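PDB 1R6V: fervidolysin from Fervidobacterium pennivorans, which breaks keratin down into peptides as a subtilisin-like serine protease, allowing the bacterium to grow on native feathers. Local coordinates for residues V453-K458 / N551-S556. The protein carries 1 engineered substitution. Numbering follows the deposited sequence.
Sequences VVTDAK and NVNFNS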
loop_
_atom_site.group_PDB
_atom_site.type_symbol
_atom_site.label_atom_id
_atom_site.label_comp_id
_atom_site.label_asym_id
_atom_site.label_seq_id
_atom_site.Cartn_x
_atom_site.Cartn_y
_atom_site.Cartn_z
ATOM N N VAL A 453 -16.762 -6.343 1.904
ATOM C CA VAL A 453 -16.608 -7.641 1.253
ATOM C C VAL A 453 -17.448 -7.643 -0.018
ATOM O O VAL A 453 -18.671 -7.557 0.054
ATOM C CB VAL A 453 -17.102 -8.784 2.165
ATOM C CG1 VAL A 453 -16.744 -10.133 1.548
ATOM C CG2 VAL A 453 -16.485 -8.655 3.563
ATOM N N VAL A 454 -16.791 -7.737 -1.174
ATOM C CA VAL A 454 -17.492 -7.737 -2.471
ATOM C C VAL A 454 -17.471 -9.159 -3.028
ATOM O O VAL A 454 -16.409 -9.762 -3.129
ATOM C CB VAL A 454 -16.789 -6.789 -3.479
ATOM C CG1 VAL A 454 -17.616 -6.664 -4.773
ATOM C CG2 VAL A 454 -16.581 -5.413 -2.843
ATOM N N THR A 455 -18.640 -9.691 -3.384
ATOM C CA THR A 455 -18.738 -11.053 -3.913
ATOM C C THR A 455 -19.614 -11.049 -5.154
ATOM O O THR A 455 -20.123 -10.003 -5.546
ATOM C CB THR A 455 -19.401 -12.012 -2.908
ATOM O OG1 THR A 455 -20.717 -11.532 -2.601
ATOM C CG2 THR A 455 -18.593 -12.102 -1.627
ATOM N N ASP A 456 -19.778 -12.218 -5.769
ATOM C CA ASP A 456 -20.648 -12.317 -6.935
ATOM C C ASP A 456 -22.084 -12.287 -6.413
ATOM O O ASP A 456 -22.308 -12.167 -5.205
ATOM C CB ASP A 456 -20.365 -13.597 -7.751
ATOM C CG ASP A 456 -20.403 -14.864 -6.922
ATOM O OD1 ASP A 456 -20.877 -14.845 -5.773
ATOM O OD2 ASP A 456 -19.964 -15.911 -7.442
ATOM N N ALA A 457 -23.051 -12.397 -7.315
ATOM C CA ALA A 457 -24.468 -12.323 -6.953
ATOM C C ALA A 457 -24.938 -13.224 -5.814
ATOM O O ALA A 457 -25.663 -12.772 -4.925
ATOM C CB ALA A 457 -25.322 -12.569 -8.195
ATOM N N LYS A 458 -24.537 -14.489 -5.842
ATOM C CA LYS A 458 -24.937 -15.449 -4.820
ATOM C C LYS A 458 -24.000 -15.449 -3.625
ATOM O O LYS A 458 -24.177 -16.233 -2.695
ATOM C CB LYS A 458 -24.989 -16.861 -5.403
ATOM C CG LYS A 458 -26.027 -17.056 -6.487
ATOM C CD LYS A 458 -27.422 -17.093 -5.902
ATOM C CE LYS A 458 -28.449 -17.456 -6.958
ATOM N NZ LYS A 458 -29.830 -17.510 -6.385
ATOM N N ASN A 551 -21.365 -5.604 3.052
ATOM C CA ASN A 551 -21.314 -6.669 2.056
ATOM C C ASN A 551 -21.904 -6.143 0.762
ATOM O O ASN A 551 -22.979 -5.547 0.761
ATOM C CB ASN A 551 -22.122 -7.890 2.516
ATOM C CG ASN A 551 -21.636 -8.450 3.834
ATOM O OD1 ASN A 551 -20.491 -8.878 3.953
ATOM N ND2 ASN A 551 -22.510 -8.446 4.841
ATOM N N VAL A 552 -21.193 -6.369 -0.339
ATOM C CA VAL A 552 -21.635 -5.915 -1.648
ATOM C C VAL A 552 -21.736 -7.129 -2.569
ATOM O O VAL A 552 -20.830 -7.966 -2.615
ATOM C CB VAL A 552 -20.627 -4.894 -2.241
ATOM C CG1 VAL A 552 -21.101 -4.422 -3.602
ATOM C CG2 VAL A 552 -20.462 -3.709 -1.295
ATOM N N ASN A 553 -22.852 -7.241 -3.280
ATOM C CA ASN A 553 -23.049 -8.360 -4.192
ATOM C C ASN A 553 -23.172 -7.849 -5.618
ATOM O O ASN A 553 -24.141 -7.175 -5.967
ATOM C CB ASN A 553 -24.306 -9.142 -3.805
ATOM C CG ASN A 553 -24.175 -9.816 -2.456
ATOM O OD1 ASN A 553 -23.499 -10.835 -2.322
ATOM N ND2 ASN A 553 -24.810 -9.243 -1.445
ATOM N N PHE A 554 -22.173 -8.159 -6.435
ATOM C CA PHE A 554 -22.173 -7.748 -7.829
ATOM C C PHE A 554 -23.080 -8.685 -8.628
ATOM O O PHE A 554 -23.330 -9.824 -8.223
ATOM C CB PHE A 554 -20.744 -7.822 -8.406
ATOM C CG PHE A 554 -19.903 -6.589 -8.153
ATOM C CD1 PHE A 554 -20.441 -5.464 -7.536
ATOM C CD2 PHE A 554 -18.579 -6.542 -8.580
ATOM C CE1 PHE A 554 -19.685 -4.308 -7.351
ATOM C CE2 PHE A 554 -17.813 -5.386 -8.401
ATOM C CZ PHE A 554 -18.367 -4.265 -7.785
ATOM N N ASN A 555 -23.585 -8.180 -9.747
ATOM C CA ASN A 555 -24.409 -8.967 -10.661
ATOM C C ASN A 555 -24.107 -8.466 -12.070
ATOM O O ASN A 555 -23.575 -7.375 -12.245
ATOM C CB ASN A 555 -25.914 -8.827 -10.357
ATOM C CG ASN A 555 -26.409 -7.389 -10.435
ATOM O OD1 ASN A 555 -26.258 -6.715 -11.446
ATOM N ND2 ASN A 555 -27.015 -6.919 -9.353
ATOM N N SER A 556 -24.449 -9.265 -13.074
ATOM C CA SER A 556 -24.199 -8.886 -14.459
ATOM C C SER A 556 -25.169 -9.593 -15.399
ATOM O O SER A 556 -25.901 -10.499 -14.997
ATOM C CB SER A 556 -22.769 -9.267 -14.856
ATOM O OG SER A 556 -22.539 -10.644 -14.599
#
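Val-453 O accepts the first rung of a parallel ladder from Val-552 N at 2.8 Å, the N-H pointing almost straight at it (171°). Thr-455 N then gives to Val-552 O, and Thr-455 O takes Phe-554 N at 2.9 Å. Val-552 and Thr-455 thus each use both N-H and C=O across the pair, the pattern of parallel strands, and the two short strand segments run nearly parallel. Two of these carbonyls also receive an alpha C-H: Asn-551 CA approaches Val-453 O, and Val-454 CA lies 3.3 Å from Val-552 O. Beyond the strands the ladder lapses: Ala-457 N approaches Phe-554 O to 2.7 Å, but the angle is too poor for a hydrogen bond. Thr-455 and Asn-553 run side by side on the face they share with Val-453 and Asn-551. CB of Asp-456 points away from 551-556, and its carboxylate is satisfied by other residues: OD1 accepts from the backbone N of Asn-460, and OD2 is hydrogen-bonded to Ser-602 OG.

On the face of Val-454 and Val-552, the contact is apolar. Val-454 CG1, anti to the backbone N (chi1 -173°), sits over the centre of the Phe-554 ring, 3.8 Å from its centroid and 6° off the normal, a CH-pi contact. CG2 instead leans on Val-552 CB. An alanine in place of Phe-554 would probably leave Val-454 CG1 facing a gap and deprive Phe-669 of its edge-to-face partner.

Val-502 of strand 496-505 touches Val-454, Val-552 and Phe-554, placing this face inside the Ig-like beta-sandwich. Strand 446-455 is the middle of a three-stranded mixed sheet, between antiparallel 487-494 and parallel 549-553, while Ala-457 and Ser-556 make backbone hydrogen bonds with Phe-669 and Gly-670 respectively, tying the segments just past the two strands to strand 666-669 and the residue after it.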